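Local structure of sensor kinase citA (Klebsiella pneumoniae, 1P0Z) at residues E24-V29 with K114-V119; Q30-A35 with Q61-V66. The protein binds citrate in the periplasm as the sensor of a two-component system, a step essential for inducing citrate-fermentation genes, and probably activates CitB by phosphorylation. One frame throughout, in Å; residues are numbered along the deposited sequence.

Contact 1. Residues E24-V29 with K114-V119; sequences ELVEAV and KVIGIV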
ATOM      1  N   GLU A  24       7.520 -13.232   3.689  1.00 26.33           N
ATOM      2  CA  GLU A  24       8.529 -12.923   2.673  1.00 27.82           C
ATOM      3  C   GLU A  24       8.688 -11.427   2.428  1.00 27.30           C
ATOM      4  O   GLU A  24       9.812 -10.942   2.151  1.00 26.77           O
ATOM      5  CB  GLU A  24       8.195 -13.622   1.360  1.00 29.60           C
ATOM      6  CG  GLU A  24       8.375 -15.140   1.445  1.00 34.98           C
ATOM      7  CD  GLU A  24       8.300 -15.813   0.093  1.00 37.69           C
ATOM      8  OE1 GLU A  24       7.189 -16.040  -0.424  1.00 40.46           O
ATOM      9  OE2 GLU A  24       9.370 -16.113  -0.462  1.00 40.40           O
ATOM     10  N   LEU A  25       7.582 -10.687   2.521  1.00 26.88           N
ATOM     11  CA  LEU A  25       7.674  -9.240   2.314  1.00 25.76           C
ATOM     12  C   LEU A  25       8.337  -8.604   3.523  1.00 25.86           C
ATOM     13  O   LEU A  25       9.148  -7.695   3.377  1.00 26.17           O
ATOM     14  CB  LEU A  25       6.284  -8.608   2.100  1.00 25.85           C
ATOM     15  CG  LEU A  25       6.360  -7.089   1.871  1.00 25.54           C
ATOM     16  CD1 LEU A  25       7.145  -6.766   0.611  1.00 25.78           C
ATOM     17  CD2 LEU A  25       4.919  -6.533   1.748  1.00 23.71           C
ATOM     18  N   VAL A  26       7.996  -9.071   4.725  1.00 25.30           N
ATOM     19  CA  VAL A  26       8.605  -8.530   5.928  1.00 25.76           C
ATOM     20  C   VAL A  26      10.127  -8.692   5.799  1.00 26.91           C
ATOM     21  O   VAL A  26      10.876  -7.756   6.042  1.00 26.74           O
ATOM     22  CB  VAL A  26       8.120  -9.285   7.190  1.00 26.51           C
ATOM     23  CG1 VAL A  26       8.982  -8.891   8.405  1.00 26.26           C
ATOM     24  CG2 VAL A  26       6.659  -8.984   7.452  1.00 25.12           C
ATOM     25  N   GLU A  27      10.565  -9.885   5.395  1.00 28.01           N
ATOM     26  CA  GLU A  27      12.003 -10.129   5.224  1.00 30.12           C
ATOM     27  C   GLU A  27      12.651  -9.273   4.142  1.00 29.43           C
ATOM     28  O   GLU A  27      13.727  -8.693   4.370  1.00 28.93           O
ATOM     29  CB  GLU A  27      12.277 -11.604   4.912  1.00 33.13           C
ATOM     30  CG  GLU A  27      13.785 -11.900   4.767  1.00 37.89           C
ATOM     31  CD  GLU A  27      14.089 -13.366   4.551  1.00 40.37           C
ATOM     32  OE1 GLU A  27      13.772 -14.172   5.450  1.00 42.44           O
ATOM     33  OE2 GLU A  27      14.646 -13.714   3.489  1.00 42.74           O
ATOM     34  N   ALA A  28      11.996  -9.164   2.985  1.00 28.20           N
ATOM     35  CA  ALA A  28      12.545  -8.388   1.886  1.00 28.29           C
ATOM     36  C   ALA A  28      12.660  -6.911   2.281  1.00 28.17           C
ATOM     37  O   ALA A  28      13.609  -6.227   1.884  1.00 27.24           O
ATOM     38  CB  ALA A  28      11.676  -8.556   0.632  1.00 27.43           C
ATOM     39  N   VAL A  29      11.712  -6.418   3.078  1.00 27.33           N
ATOM     40  CA  VAL A  29      11.771  -5.024   3.506  1.00 27.68           C
ATOM     41  C   VAL A  29      12.909  -4.795   4.522  1.00 29.60           C
ATOM     42  O   VAL A  29      13.600  -3.783   4.464  1.00 30.34           O
ATOM     43  CB  VAL A  29      10.402  -4.578   4.113  1.00 27.00           C
ATOM     44  CG1 VAL A  29      10.511  -3.209   4.802  1.00 25.88           C
ATOM     45  CG2 VAL A  29       9.361  -4.501   2.986  1.00 25.94           C
ATOM     46  N   LYS A 114       7.190  -4.004  15.774  1.00 25.42           N
ATOM     47  CA  LYS A 114       7.753  -2.733  15.330  1.00 24.84           C
ATOM     48  C   LYS A 114       7.345  -2.445  13.885  1.00 23.24           C
ATOM     49  O   LYS A 114       7.471  -3.293  13.044  1.00 22.59           O
ATOM     50  CB  LYS A 114       9.282  -2.781  15.392  1.00 26.64           C
ATOM     51  CG  LYS A 114       9.938  -1.434  15.115  1.00 29.97           C
ATOM     52  CD  LYS A 114      11.448  -1.512  15.217  1.00 32.23           C
ATOM     53  CE  LYS A 114      12.037  -2.152  13.995  1.00 34.01           C
ATOM     54  NZ  LYS A 114      13.556  -2.157  14.091  1.00 35.68           N
ATOM     55  N   VAL A 115       6.893  -1.233  13.600  1.00 22.37           N
ATOM     56  CA  VAL A 115       6.557  -0.924  12.208  1.00 21.40           C
ATOM     57  C   VAL A 115       7.844  -0.721  11.393  1.00 22.63           C
ATOM     58  O   VAL A 115       8.717   0.097  11.747  1.00 22.00           O
ATOM     59  CB  VAL A 115       5.708   0.359  12.118  1.00 21.41           C
ATOM     60  CG1 VAL A 115       5.448   0.701  10.633  1.00 21.85           C
ATOM     61  CG2 VAL A 115       4.403   0.163  12.872  1.00 22.45           C
ATOM     62  N   ILE A 116       7.965  -1.456  10.290  1.00 21.90           N
ATOM     63  CA  ILE A 116       9.130  -1.324   9.417  1.00 21.92           C
ATOM     64  C   ILE A 116       8.746  -0.845   8.017  1.00 21.39           C
ATOM     65  O   ILE A 116       9.593  -0.759   7.111  1.00 23.66           O
ATOM     66  CB  ILE A 116       9.930  -2.667   9.310  1.00 23.14           C
ATOM     67  CG1 ILE A 116       9.049  -3.782   8.726  1.00 22.95           C
ATOM     68  CG2 ILE A 116      10.466  -3.052  10.726  1.00 22.67           C
ATOM     69  CD1 ILE A 116       9.829  -5.100   8.396  1.00 24.73           C
ATOM     70  N   GLY A 117       7.459  -0.565   7.826  1.00 19.61           N
ATOM     71  CA  GLY A 117       7.069  -0.102   6.494  1.00 19.31           C
ATOM     72  C   GLY A 117       5.556  -0.044   6.360  1.00 18.27           C
ATOM     73  O   GLY A 117       4.824  -0.160   7.338  1.00 18.44           O
ATOM     74  N   ILE A 118       5.094   0.106   5.122  1.00 18.11           N
ATOM     75  CA  ILE A 118       3.656   0.260   4.874  1.00 18.16           C
ATOM     76  C   ILE A 118       3.294  -0.313   3.492  1.00 18.15           C
ATOM     77  O   ILE A 118       4.081  -0.282   2.553  1.00 17.84           O
ATOM     78  CB  ILE A 118       3.294   1.782   4.918  1.00 18.48           C
ATOM     79  CG1 ILE A 118       1.793   2.009   4.689  1.00 18.59           C
ATOM     80  CG2 ILE A 118       4.146   2.562   3.881  1.00 19.01           C
ATOM     81  CD1 ILE A 118       1.371   3.517   4.911  1.00 20.04           C
ATOM     82  N   VAL A 119       2.080  -0.833   3.385  1.00 17.49           N
ATOM     83  CA  VAL A 119       1.566  -1.286   2.086  1.00 16.31           C
ATOM     84  C   VAL A 119       0.286  -0.476   1.843  1.00 16.09           C
ATOM     85  O   VAL A 119      -0.524  -0.301   2.752  1.00 16.50           O
ATOM     86  CB  VAL A 119       1.163  -2.778   2.098  1.00 17.12           C
ATOM     87  CG1 VAL A 119       0.434  -3.143   0.780  1.00 17.26           C
ATOM     88  CG2 VAL A 119       2.419  -3.650   2.277  1.00 18.19           C
TER

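Contact 2. Residues Q30-A35 with Q61-V66; sequences QKRDLA and QRLYHV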
ATOM      1  N   GLN A  30      13.081  -5.727   5.459  0.62 30.46           N
ATOM      2  CA  GLN A  30      14.131  -5.629   6.471  0.62 32.32           C
ATOM      3  C   GLN A  30      15.488  -5.565   5.791  0.62 32.69           C
ATOM      4  O   GLN A  30      16.365  -4.819   6.217  0.62 32.41           O
ATOM      5  CB  GLN A  30      14.084  -6.840   7.419  0.62 33.15           C
ATOM      6  CG  GLN A  30      12.860  -6.850   8.310  0.62 34.64           C
ATOM      7  CD  GLN A  30      12.773  -8.054   9.226  0.62 35.65           C
ATOM      8  OE1 GLN A  30      12.884  -9.204   8.785  0.62 35.33           O
ATOM      9  NE2 GLN A  30      12.548  -7.794  10.512  0.62 36.07           N
ATOM     10  N   LYS A  31      15.639  -6.350   4.726  1.00 32.80           N
ATOM     11  CA  LYS A  31      16.879  -6.414   3.947  1.00 33.95           C
ATOM     12  C   LYS A  31      17.009  -5.332   2.876  1.00 33.64           C
ATOM     13  O   LYS A  31      18.071  -5.192   2.245  1.00 33.09           O
ATOM     14  CB  LYS A  31      16.980  -7.774   3.249  1.00 35.73           C
ATOM     15  CG  LYS A  31      17.111  -8.960   4.181  1.00 38.53           C
ATOM     16  CD  LYS A  31      17.070 -10.245   3.407  1.00 40.90           C
ATOM     17  CE  LYS A  31      17.233 -11.440   4.331  1.00 42.80           C
ATOM     18  NZ  LYS A  31      17.083 -12.717   3.585  1.00 44.10           N
ATOM     19  N   ARG A  32      15.922  -4.596   2.662  1.00 32.78           N
ATOM     20  CA  ARG A  32      15.833  -3.535   1.665  1.00 33.05           C
ATOM     21  C   ARG A  32      16.190  -4.102   0.298  1.00 33.06           C
ATOM     22  O   ARG A  32      16.899  -3.479  -0.497  1.00 33.61           O
ATOM     23  CB  ARG A  32      16.748  -2.356   2.030  1.00 33.79           C
ATOM     24  CG  ARG A  32      16.372  -1.656   3.335  1.00 35.48           C
ATOM     25  CD  ARG A  32      17.154  -0.345   3.535  1.00 36.50           C
ATOM     26  NE  ARG A  32      16.748   0.722   2.615  1.00 38.46           N
ATOM     27  CZ  ARG A  32      15.665   1.482   2.787  1.00 38.75           C
ATOM     28  NH1 ARG A  32      14.885   1.291   3.846  1.00 38.44           N
ATOM     29  NH2 ARG A  32      15.366   2.439   1.912  1.00 39.91           N
ATOM     30  N   ASP A  33      15.696  -5.301   0.023  1.00 32.14           N
ATOM     31  CA  ASP A  33      15.970  -5.948  -1.241  1.00 31.39           C
ATOM     32  C   ASP A  33      14.892  -5.584  -2.270  1.00 30.99           C
ATOM     33  O   ASP A  33      13.877  -6.292  -2.377  1.00 29.63           O
ATOM     34  CB  ASP A  33      15.993  -7.459  -1.052  1.00 32.91           C
ATOM     35  CG  ASP A  33      16.467  -8.188  -2.294  1.00 35.15           C
ATOM     36  OD1 ASP A  33      16.374  -7.620  -3.410  1.00 34.37           O
ATOM     37  OD2 ASP A  33      16.928  -9.350  -2.154  1.00 38.00           O
ATOM     38  N   LEU A  34      15.141  -4.519  -3.038  1.00 30.85           N
ATOM     39  CA  LEU A  34      14.190  -4.019  -4.045  1.00 30.43           C
ATOM     40  C   LEU A  34      13.735  -5.007  -5.110  1.00 30.75           C
ATOM     41  O   LEU A  34      12.546  -5.050  -5.453  1.00 28.33           O
ATOM     42  CB  LEU A  34      14.751  -2.769  -4.744  1.00 31.65           C
ATOM     43  CG  LEU A  34      15.117  -1.601  -3.813  1.00 33.68           C
ATOM     44  CD1 LEU A  34      15.507  -0.420  -4.691  1.00 34.25           C
ATOM     45  CD2 LEU A  34      13.952  -1.219  -2.879  1.00 32.98           C
ATOM     46  N   ALA A  35      14.672  -5.792  -5.644  1.00 29.66           N
ATOM     47  CA  ALA A  35      14.311  -6.769  -6.668  1.00 29.86           C
ATOM     48  C   ALA A  35      13.416  -7.841  -6.072  1.00 29.70           C
ATOM     49  O   ALA A  35      12.478  -8.309  -6.728  1.00 29.65           O
ATOM     50  CB  ALA A  35      15.567  -7.426  -7.251  1.00 30.90           C
ATOM     51  N   GLN A  61       9.772   6.054   2.648  1.00 22.15           N
ATOM     52  CA  GLN A  61      10.479   6.096   1.356  1.00 21.86           C
ATOM     53  C   GLN A  61       9.978   4.873   0.546  1.00 20.85           C
ATOM     54  O   GLN A  61       9.953   3.768   1.047  1.00 20.64           O
ATOM     55  CB  GLN A  61      12.005   5.980   1.555  1.00 24.37           C
ATOM     56  CG  GLN A  61      12.729   6.061   0.212  1.00 28.55           C
ATOM     57  CD  GLN A  61      14.237   5.893   0.358  1.00 31.87           C
ATOM     58  OE1 GLN A  61      14.812   4.872  -0.038  1.00 34.89           O
ATOM     59  NE2 GLN A  61      14.880   6.896   0.941  1.00 34.93           N
ATOM     60  N   ARG A  62       9.582   5.077  -0.707  1.00 20.60           N
ATOM     61  CA  ARG A  62       9.064   3.956  -1.498  1.00 20.32           C
ATOM     62  C   ARG A  62      10.086   2.896  -1.874  1.00 20.67           C
ATOM     63  O   ARG A  62      11.168   3.209  -2.373  1.00 21.36           O
ATOM     64  CB  ARG A  62       8.376   4.456  -2.771  1.00 18.63           C
ATOM     65  CG  ARG A  62       7.201   5.410  -2.503  1.00 18.92           C
ATOM     66  CD  ARG A  62       6.413   5.632  -3.822  1.00 19.54           C
ATOM     67  NE  ARG A  62       5.437   6.721  -3.675  1.00 18.31           N
ATOM     68  CZ  ARG A  62       5.758   8.008  -3.803  1.00 20.58           C
ATOM     69  NH1 ARG A  62       7.019   8.365  -4.096  1.00 20.44           N
ATOM     70  NH2 ARG A  62       4.836   8.938  -3.615  1.00 19.54           N
ATOM     71  N   LEU A  63       9.724   1.647  -1.589  1.00 21.29           N
ATOM     72  CA  LEU A  63      10.524   0.492  -1.947  1.00 22.44           C
ATOM     73  C   LEU A  63       9.928  -0.140  -3.218  1.00 22.86           C
ATOM     74  O   LEU A  63      10.588  -0.930  -3.907  1.00 23.33           O
ATOM     75  CB  LEU A  63      10.527  -0.534  -0.808  1.00 22.73           C
ATOM     76  CG  LEU A  63      11.047  -0.017   0.530  1.00 24.41           C
ATOM     77  CD1 LEU A  63      10.893  -1.092   1.594  1.00 23.16           C
ATOM     78  CD2 LEU A  63      12.507   0.423   0.391  1.00 26.16           C
ATOM     79  N   TYR A  64       8.665   0.210  -3.511  1.00 21.20           N
ATOM     80  CA  TYR A  64       7.989  -0.288  -4.702  1.00 20.61           C
ATOM     81  C   TYR A  64       6.873   0.657  -5.096  1.00 20.37           C
ATOM     82  O   TYR A  64       6.155   1.167  -4.226  1.00 20.61           O
ATOM     83  CB  TYR A  64       7.377  -1.691  -4.445  1.00 21.68           C
ATOM     84  CG  TYR A  64       6.610  -2.254  -5.644  1.00 24.33           C
ATOM     85  CD1 TYR A  64       5.272  -1.908  -5.872  1.00 24.83           C
ATOM     86  CD2 TYR A  64       7.225  -3.144  -6.541  1.00 25.08           C
ATOM     87  CE1 TYR A  64       4.560  -2.440  -6.965  1.00 25.86           C
ATOM     88  CE2 TYR A  64       6.532  -3.683  -7.633  1.00 25.18           C
ATOM     89  CZ  TYR A  64       5.203  -3.336  -7.837  1.00 27.38           C
ATOM     90  OH  TYR A  64       4.524  -3.938  -8.862  1.00 26.96           O
ATOM     91  N   HIS A  65       6.750   0.894  -6.403  1.00 20.86           N
ATOM     92  CA  HIS A  65       5.672   1.704  -6.952  1.00 20.36           C
ATOM     93  C   HIS A  65       5.494   1.209  -8.390  1.00 22.17           C
ATOM     94  O   HIS A  65       6.439   0.653  -8.995  1.00 21.68           O
ATOM     95  CB  HIS A  65       6.042   3.197  -6.924  1.00 19.70           C
ATOM     96  CG  HIS A  65       4.888   4.115  -7.193  1.00 19.75           C
ATOM     97  ND1 HIS A  65       4.439   4.410  -8.470  1.00 20.64           N
ATOM     98  CD2 HIS A  65       4.113   4.832  -6.346  1.00 20.28           C
ATOM     99  CE1 HIS A  65       3.441   5.274  -8.393  1.00 21.49           C
ATOM    100  NE2 HIS A  65       3.223   5.549  -7.117  1.00 20.04           N
ATOM    101  N   VAL A  66       4.307   1.387  -8.941  1.00 21.40           N
ATOM    102  CA  VAL A  66       4.068   0.930 -10.313  1.00 24.02           C
ATOM    103  C   VAL A  66       4.899   1.737 -11.300  1.00 25.47           C
ATOM    104  O   VAL A  66       5.203   1.233 -12.384  1.00 26.13           O
ATOM    105  CB  VAL A  66       2.568   1.000 -10.683  1.00 24.63           C
ATOM    106  CG1 VAL A  66       1.800   0.010  -9.802  1.00 25.39           C
ATOM    107  CG2 VAL A  66       2.036   2.417 -10.488  1.00 24.80           C
TER
HETATM  108  O   HOH W   1      10.972  -2.815  -5.830  1.00 22.69           O

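Contact 1. Residues E24-V29 with K114-V119
Ile-116 reaches from its strand to the helix at Val-26 and Val-29, and its terminal CD1 does most of the touching. That methyl meets the backbone O of Val-26 at 3.7 Å and Val-26 CG1 at 3.9 Å, the two side chains crossing at about a right angle. With CG1 lodged between the backbone N and the carbonyl carbon (chi1 61°), the branch is directed at the helix, and its extended second torsion carries CD1 out to it. Val-29, one turn on from Val-26 and Leu-25, comes in at a slant: its CG1 rests 3.5 Å from the carbonyl O of Ile-116 and also borders CD1. Both valines set CG1 anti to the backbone N, and in each case this is the methyl that meets the strand. Nearer the start of the helical segment, Leu-25 CD2 packs against Val-119 CG2 at 3.9 Å. Helix 23-30 here lies across the antiparallel sheet of an extracellular PAS domain; the axes of segments 24-29 and 115-119 approach to 9.1 Å, their N-to-C directions 116° apart. The strand is not regular at this point: Ile-116 and Gly-117 both face Ile-108 in a classic beta bulge. Glycine suits the bulge, since a beta carbon at its backbone angles would press on the carbonyl O of Ile-116. Branched aliphatic residues suit this buried interface, offering methyls that need no polar partner. Ile-108, on the neighbouring strand, also touches Leu-25, Val-26, Val-29 and Val-119, while Ile-19 of helix 6-20 packs on both Leu-25 and Val-119.

Contact 2. Residues Q30-A35 with Q61-V66
A Schellman motif closes helix 23-30 at Arg-32, and from this turn the arginine side chain crosses Leu-63 at about a right angle. Its positive phi (56°) takes the chain out of the helix, and helix 34-47 follows, with Asp-33 at its N-cap, its OD1 accepting a hydrogen bond from Arg-36 N. Bent at chi3, the Arg-32 chain brings one guanidinium face over Leu-63 CD2, which lies 3.8 Å from NH2. Gln-61 OE1 approaches the guanidinium edge, in its plane, 3.2 Å from NH2, but the angle is too poor for a hydrogen bond and the amide stands nearly upright to the guanidinium, at 83°. The stronger partner is Asp-57, whose OD2 forms a salt bridge with NH1. Arginine suits this exposed place, since its flat face accepts a methyl while its nitrogens keep polar company. Leu-34 enters at about a right angle to Leu-63, its CD2 resting 3.9 Å from Leu-63 CD2 and 3.5 Å from Leu-63 O. A water joins the two backbones by donating to Leu-34 O at 2.8 Å and Leu-63 O at 2.7 Å. Leu-63 and Tyr-64 both face Val-55 in a classic beta bulge. Arg-62 and His-65, in the same segment, bind citrate, while Leu-63 packs against Arg-32 and Leu-34: one short chain piece serves both the helices and the ligand pocket of a PAS domain.

Overall arrangement
Contact 1 lays helix 23-30 on the central strand 115-124; contact 2 ties the turn after that helix and the start of helix 34-47 to the outer strand 62-64 of the same antiparallel sheet. Contact 1 is buried and made of aliphatic groups; contact 2, half at the surface, adds a guanidinium and a bridging water to its leucines. Each strand carries a classic beta bulge where the helical region meets it. Their centres are 9 Å apart and the two join directly: Val-29 CG1 packs on Leu-63 CD1, Ile-116 CD1 on Gln-30 CG, and a probable hydrogen bond runs from Asp-33 N to Ala-28 O. Along the chain, contact 2 is nested within the loop closed by contact 1.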